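Hypothetical protein Atu2299 (Agrobacterium tumefaciens, PDB 2HLY) is of unknown function but belongs to the DUF2026 family, whose placement in the CA clan of peptidases suggests a papain-like fold. Local coordinates at residues 55-60 with 91-96; 95-100 with 119-124. All blocks are in the same frame, centred on the assembly; numbering follows the deposited sequence.

Contact 1 of 2, residues 55-60 with 91-96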
loop_
_atom_site.group_PDB
_atom_site.type_symbol
_atom_site.label_atom_id
_atom_site.label_comp_id
_atom_site.label_asym_id
_atom_site.label_seq_id
_atom_site.Cartn_x
_atom_site.Cartn_y
_atom_site.Cartn_z
ATOM N N VAL A 55 2.877 11.301 1.012
ATOM C CA VAL A 55 4.161 11.107 0.342
ATOM C C VAL A 55 4.481 9.613 0.359
ATOM O O VAL A 55 4.541 9.017 1.428
ATOM C CB VAL A 55 5.299 11.887 1.072
ATOM C CG1 VAL A 55 6.632 11.716 0.352
ATOM C CG2 VAL A 55 4.951 13.392 1.192
ATOM N N PRO A 56 4.686 9.009 -0.819
ATOM C CA PRO A 56 5.178 7.625 -0.846
ATOM C C PRO A 56 6.648 7.633 -0.480
ATOM O O PRO A 56 7.392 8.523 -0.926
ATOM C CB PRO A 56 4.990 7.193 -2.298
ATOM C CG PRO A 56 4.868 8.450 -3.071
ATOM C CD PRO A 56 4.499 9.577 -2.169
ATOM N N LYS A 57 7.055 6.671 0.344
ATOM C CA LYS A 57 8.459 6.519 0.733
ATOM C C LYS A 57 8.803 5.054 0.629
ATOM O O LYS A 57 7.912 4.208 0.611
ATOM C CB LYS A 57 8.666 7.013 2.158
ATOM C CG LYS A 57 8.498 8.507 2.263
ATOM C CD LYS A 57 9.080 9.006 3.539
ATOM C CE LYS A 57 9.093 10.501 3.566
ATOM N NZ LYS A 57 9.534 10.920 4.919
ATOM N N GLY A 58 10.088 4.743 0.521
ATOM C CA GLY A 58 10.514 3.348 0.453
ATOM C C GLY A 58 11.849 3.142 1.136
ATOM O O GLY A 58 12.577 4.094 1.390
ATOM N N GLY A 59 12.127 1.887 1.462
ATOM C CA GLY A 59 13.422 1.486 1.996
ATOM C C GLY A 59 13.233 0.172 2.714
ATOM O O GLY A 59 12.691 -0.787 2.145
ATOM N N LEU A 60 13.683 0.146 3.962
ATOM C CA LEU A 60 13.557 -1.039 4.813
ATOM C C LEU A 60 12.290 -0.900 5.660
ATOM O O LEU A 60 12.028 0.167 6.223
ATOM C CB LEU A 60 14.796 -1.165 5.718
ATOM C CG LEU A 60 14.831 -2.371 6.646
ATOM C CD1 LEU A 60 16.268 -2.854 6.845
ATOM C CD2 LEU A 60 14.131 -2.079 7.989
ATOM N N TRP A 91 5.804 2.545 1.484
ATOM C CA TRP A 91 4.633 2.850 2.325
ATOM C C TRP A 91 4.228 4.308 2.068
ATOM O O TRP A 91 4.833 4.988 1.229
ATOM C CB TRP A 91 4.971 2.630 3.797
ATOM C CG TRP A 91 6.100 3.470 4.277
ATOM C CD1 TRP A 91 6.028 4.703 4.856
ATOM C CD2 TRP A 91 7.496 3.133 4.221
ATOM N NE1 TRP A 91 7.285 5.157 5.166
ATOM C CE2 TRP A 91 8.206 4.215 4.782
ATOM C CE3 TRP A 91 8.205 2.017 3.763
ATOM C CZ2 TRP A 91 9.602 4.217 4.894
ATOM C CZ3 TRP A 91 9.595 2.021 3.861
ATOM C CH2 TRP A 91 10.277 3.109 4.437
ATOM N N VAL A 92 3.211 4.792 2.785
ATOM C CA VAL A 92 2.781 6.182 2.641
ATOM C C VAL A 92 2.909 6.875 3.987
ATOM O O VAL A 92 2.625 6.271 5.027
ATOM C CB VAL A 92 1.314 6.259 2.166
ATOM C CG1 VAL A 92 0.860 7.709 2.063
ATOM C CG2 VAL A 92 1.197 5.606 0.808
ATOM N N GLU A 93 3.367 8.131 3.956
ATOM C CA GLU A 93 3.366 8.991 5.130
ATOM C C GLU A 93 2.442 10.155 4.812
ATOM O O GLU A 93 2.651 10.867 3.833
ATOM C CB GLU A 93 4.783 9.453 5.435
ATOM C CG GLU A 93 5.663 8.257 5.784
ATOM C CD GLU A 93 7.022 8.626 6.323
ATOM O OE1 GLU A 93 7.308 9.842 6.467
ATOM O OE2 GLU A 93 7.797 7.679 6.585
ATOM N N ALA A 94 1.387 10.312 5.607
ATOM C CA ALA A 94 0.391 11.340 5.306
ATOM C C ALA A 94 -0.151 11.947 6.575
ATOM O O ALA A 94 -0.729 11.238 7.389
ATOM C CB ALA A 94 -0.752 10.743 4.495
ATOM N N ASP A 95 0.026 13.259 6.737
ATOM C CA ASP A 95 -0.565 13.971 7.876
ATOM C C ASP A 95 -0.118 13.327 9.194
ATOM O O ASP A 95 -0.883 13.297 10.176
ATOM C CB ASP A 95 -2.099 13.930 7.759
ATOM C CG ASP A 95 -2.761 15.266 8.059
ATOM O OD1 ASP A 95 -2.066 16.303 8.055
ATOM O OD2 ASP A 95 -3.992 15.270 8.284
ATOM N N GLY A 96 1.108 12.801 9.198
ATOM C CA GLY A 96 1.694 12.145 10.367
ATOM C C GLY A 96 1.445 10.644 10.443
ATOM O O GLY A 96 2.150 9.941 11.181
#
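Trp91 turns one face of its indole toward the backbone of Lys57 and Gly58: the carbonyl O of Lys57 sits 3.7 Å above the ring plane, offset toward the rim, and Gly58 CA makes a CH-pi contact, 4.2 Å from the centroid of the six-membered ring and 28° off its normal. Glu93 CG lies in plane at the indole edge, and Tyr142, from another sheet, stacks on the ring. The backbones form an antiparallel strand pair of the four-stranded sheet, 54-58 against 89-94, in which Val55-Glu93 and Lys57-Trp91 are hydrogen-bonded pairs flanking the non-hydrogen-bonded Pro56-Val92. Between these two strands the proline costs no bond, since its nitrogen falls at the non-hydrogen-bonded site. Pro56 and Val92 face helix 31-50, whereas Val55, Lys57, Trp91 and Glu93 share the other face. With CG between its own backbone N and carbonyl carbon (chi1 59°), the indole of Trp91 starts from the crowded position and lies over the Lys57-Gly58 backbone. The chain turns a corner at Gly59, whose N comes 3.5 Å from Trp91 CZ3. The extended side chains of Lys57 and Glu93 cross at about a right angle, and Lys57 NZ forms a salt bridge to Glu93 OE1 at 2.9 Å, reaching it from above the carboxylate plane. The second oxygen, Glu93 OE2, takes the indole N-H on its anti side, with Trp91 NE1 2.9 Å away and an almost straight angle of 175°.

Contact 2 of 2, residues 95-100 with 119-124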
loop_
_atom_site.group_PDB
_atom_site.type_symbol
_atom_site.label_atom_id
_atom_site.label_comp_id
_atom_site.label_asym_id
_atom_site.label_seq_id
_atom_site.Cartn_x
_atom_site.Cartn_y
_atom_site.Cartn_z
ATOM N N ASP A 95 0.026 13.259 6.737
ATOM C CA ASP A 95 -0.565 13.971 7.876
ATOM C C ASP A 95 -0.118 13.327 9.194
ATOM O O ASP A 95 -0.883 13.297 10.176
ATOM C CB ASP A 95 -2.099 13.930 7.759
ATOM C CG ASP A 95 -2.761 15.266 8.059
ATOM O OD1 ASP A 95 -2.066 16.303 8.055
ATOM O OD2 ASP A 95 -3.992 15.270 8.284
ATOM N N GLY A 96 1.108 12.801 9.198
ATOM C CA GLY A 96 1.694 12.145 10.367
ATOM C C GLY A 96 1.445 10.644 10.443
ATOM O O GLY A 96 2.150 9.941 11.181
ATOM N N TRP A 97 0.483 10.148 9.666
ATOM C CA TRP A 97 0.119 8.729 9.676
ATOM C C TRP A 97 1.026 7.904 8.777
ATOM O O TRP A 97 1.377 8.345 7.678
ATOM C CB TRP A 97 -1.350 8.520 9.215
ATOM C CG TRP A 97 -2.317 9.068 10.190
ATOM C CD1 TRP A 97 -2.795 10.355 10.248
ATOM C CD2 TRP A 97 -2.861 8.385 11.322
ATOM N NE1 TRP A 97 -3.645 10.491 11.331
ATOM C CE2 TRP A 97 -3.688 9.302 12.013
ATOM C CE3 TRP A 97 -2.749 7.081 11.807
ATOM C CZ2 TRP A 97 -4.389 8.949 13.178
ATOM C CZ3 TRP A 97 -3.446 6.738 12.972
ATOM C CH2 TRP A 97 -4.256 7.670 13.633
ATOM N N ALA A 98 1.390 6.721 9.259
ATOM C CA ALA A 98 2.002 5.678 8.419
ATOM C C ALA A 98 0.859 4.803 7.932
ATOM O O ALA A 98 0.095 4.233 8.741
ATOM C CB ALA A 98 2.971 4.841 9.236
ATOM N N ILE A 99 0.730 4.700 6.610
ATOM C CA ILE A 99 -0.295 3.871 6.020
ATOM C C ILE A 99 0.351 2.927 5.013
ATOM O O ILE A 99 1.106 3.362 4.138
ATOM C CB ILE A 99 -1.391 4.719 5.335
ATOM C CG1 ILE A 99 -1.915 5.775 6.324
ATOM C CG2 ILE A 99 -2.538 3.810 4.904
ATOM C CD1 ILE A 99 -2.893 6.772 5.762
ATOM N N ASP A 100 0.063 1.637 5.156
ATOM C CA ASP A 100 0.565 0.670 4.185
ATOM C C ASP A 100 -0.649 0.028 3.535
ATOM O O ASP A 100 -1.249 -0.899 4.088
ATOM C CB ASP A 100 1.472 -0.371 4.856
ATOM C CG ASP A 100 2.239 -1.196 3.854
ATOM O OD1 ASP A 100 1.734 -1.369 2.716
ATOM O OD2 ASP A 100 3.361 -1.650 4.195
ATOM N N MET A 119 -5.954 -4.041 8.146
ATOM C CA MET A 119 -5.501 -2.684 7.865
ATOM C C MET A 119 -4.206 -2.343 8.607
ATOM O O MET A 119 -4.081 -2.662 9.785
ATOM C CB MET A 119 -6.574 -1.686 8.294
ATOM C CG MET A 119 -6.103 -0.247 8.230
ATOM S SD MET A 119 -7.348 1.007 8.515
ATOM C CE MET A 119 -7.573 0.879 10.282
ATOM N N PHE A 120 -3.283 -1.649 7.924
ATOM C CA PHE A 120 -2.181 -0.976 8.626
ATOM C C PHE A 120 -2.259 0.545 8.449
ATOM O O PHE A 120 -2.010 1.077 7.374
ATOM C CB PHE A 120 -0.783 -1.461 8.204
ATOM C CG PHE A 120 0.281 -0.897 9.085
ATOM C CD1 PHE A 120 0.623 -1.544 10.276
ATOM C CD2 PHE A 120 0.864 0.340 8.784
ATOM C CE1 PHE A 120 1.575 -0.987 11.147
ATOM C CE2 PHE A 120 1.794 0.919 9.662
ATOM C CZ PHE A 120 2.154 0.237 10.834
ATOM N N GLN A 121 -2.612 1.224 9.539
ATOM C CA GLN A 121 -2.686 2.689 9.568
ATOM C C GLN A 121 -2.398 3.074 11.028
ATOM O O GLN A 121 -3.222 2.820 11.920
ATOM C CB GLN A 121 -4.086 3.159 9.151
ATOM C CG GLN A 121 -4.219 4.696 9.217
ATOM C CD GLN A 121 -5.600 5.250 8.913
ATOM O OE1 GLN A 121 -5.768 6.468 8.912
ATOM N NE2 GLN A 121 -6.580 4.375 8.649
ATOM N N ARG A 122 -1.218 3.652 11.257
ATOM C CA ARG A 122 -0.767 3.956 12.628
ATOM C C ARG A 122 0.014 5.274 12.633
ATOM O O ARG A 122 0.616 5.636 11.621
ATOM C CB ARG A 122 0.121 2.832 13.178
ATOM C CG ARG A 122 -0.520 1.431 13.226
ATOM C CD ARG A 122 0.239 0.484 14.178
ATOM N NE ARG A 122 0.177 1.012 15.538
ATOM C CZ ARG A 122 1.188 1.030 16.414
ATOM N NH1 ARG A 122 2.388 0.516 16.114
ATOM N NH2 ARG A 122 1.010 1.589 17.603
ATOM N N PRO A 123 0.044 5.983 13.779
ATOM C CA PRO A 123 0.810 7.231 13.800
ATOM C C PRO A 123 2.305 6.965 13.592
ATOM O O PRO A 123 2.850 6.030 14.169
ATOM C CB PRO A 123 0.563 7.790 15.218
ATOM C CG PRO A 123 -0.703 7.102 15.695
ATOM C CD PRO A 123 -0.619 5.716 15.070
ATOM N N LEU A 124 2.958 7.786 12.777
ATOM C CA LEU A 124 4.412 7.649 12.623
ATOM C C LEU A 124 5.125 7.811 13.964
ATOM O O LEU A 124 6.175 7.193 14.214
ATOM C CB LEU A 124 4.946 8.677 11.622
ATOM C CG LEU A 124 4.840 8.291 10.153
ATOM C CD1 LEU A 124 5.035 9.532 9.294
ATOM C CD2 LEU A 124 5.878 7.239 9.818
#
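Ala98 CB packs against Leu124 CD2 at 3.8 Å and Phe120 CE2 at 4.1 Å, the small methyl lying between Phe120 of the neighbouring strand and Leu124 just beyond its end. With CG anti to the backbone N (chi1 -172°), the Phe120 side chain sets out toward a ring position beside Ala98 and Asp100; the ring meets Asp100 N at the edge, in plane, while Arg122 CG stands over one face, offset toward the rim. Phe140 and Tyr63 add edge-to-face contacts to the same ring.

On the other side of the sheet, Ile99 and Gln121 lie side by side and point the same way, CG1 of Ile99 being 3.9 Å from CG of Gln121. Trp97 lies alongside Pro123, its CZ3 3.7 Å from Pro123 CD, and Gln121 OE1 stands over one face of the indole, toward the rim.

Strands 97-100 and 120-123 run antiparallel, at 167° between their directions, and the latter is an outermost strand of the four-stranded sheet. The Ala98-Arg122 pair is bonded both ways: Ala98 N reaches Arg122 O at 2.7 Å, and Arg122 N returns to Ala98 O. Pro123, which has no N-H to give, occupies a non-hydrogen-bonded site opposite Trp97. Past the proline, Leu124 N closes on Gly96 O at 2.8 Å. At the opposite end Asp100 N gives a longer bond to Phe120 O.

The polar ends turn to other partners. Asp100 OD2 is hydrogen-bonded to His89 NE2, and OD1 receives the N-H of Met102. The amide of Gln121 bonds through NE2 to Ile8 O, with a weak contact to Met119 SD at 3.5 Å.

Overall arrangement
From the N terminus, helices 10-24 and 31-50 precede strand 54-58. Contact 1 then closes a loop of 30 intervening residues, which include the hairpin strands 60-65 and 68-72, by bringing 89-94 back beside 54-58. The chain turns at Asp95 and Gly96, shared by both contacts, and contact 2 closes the next loop, 18 residues without helix or strand. The loops therefore follow in series, neither enclosing nor crossing the other. Val92 N and Ile99 O, 2.9 Å apart, probably hydrogen-bond, joining the two pairs into one four-stranded sheet in chain order. From the three-stranded sheet, strand 140-144 packs on both contacts, Tyr142 touching each and Phe140 contact 2.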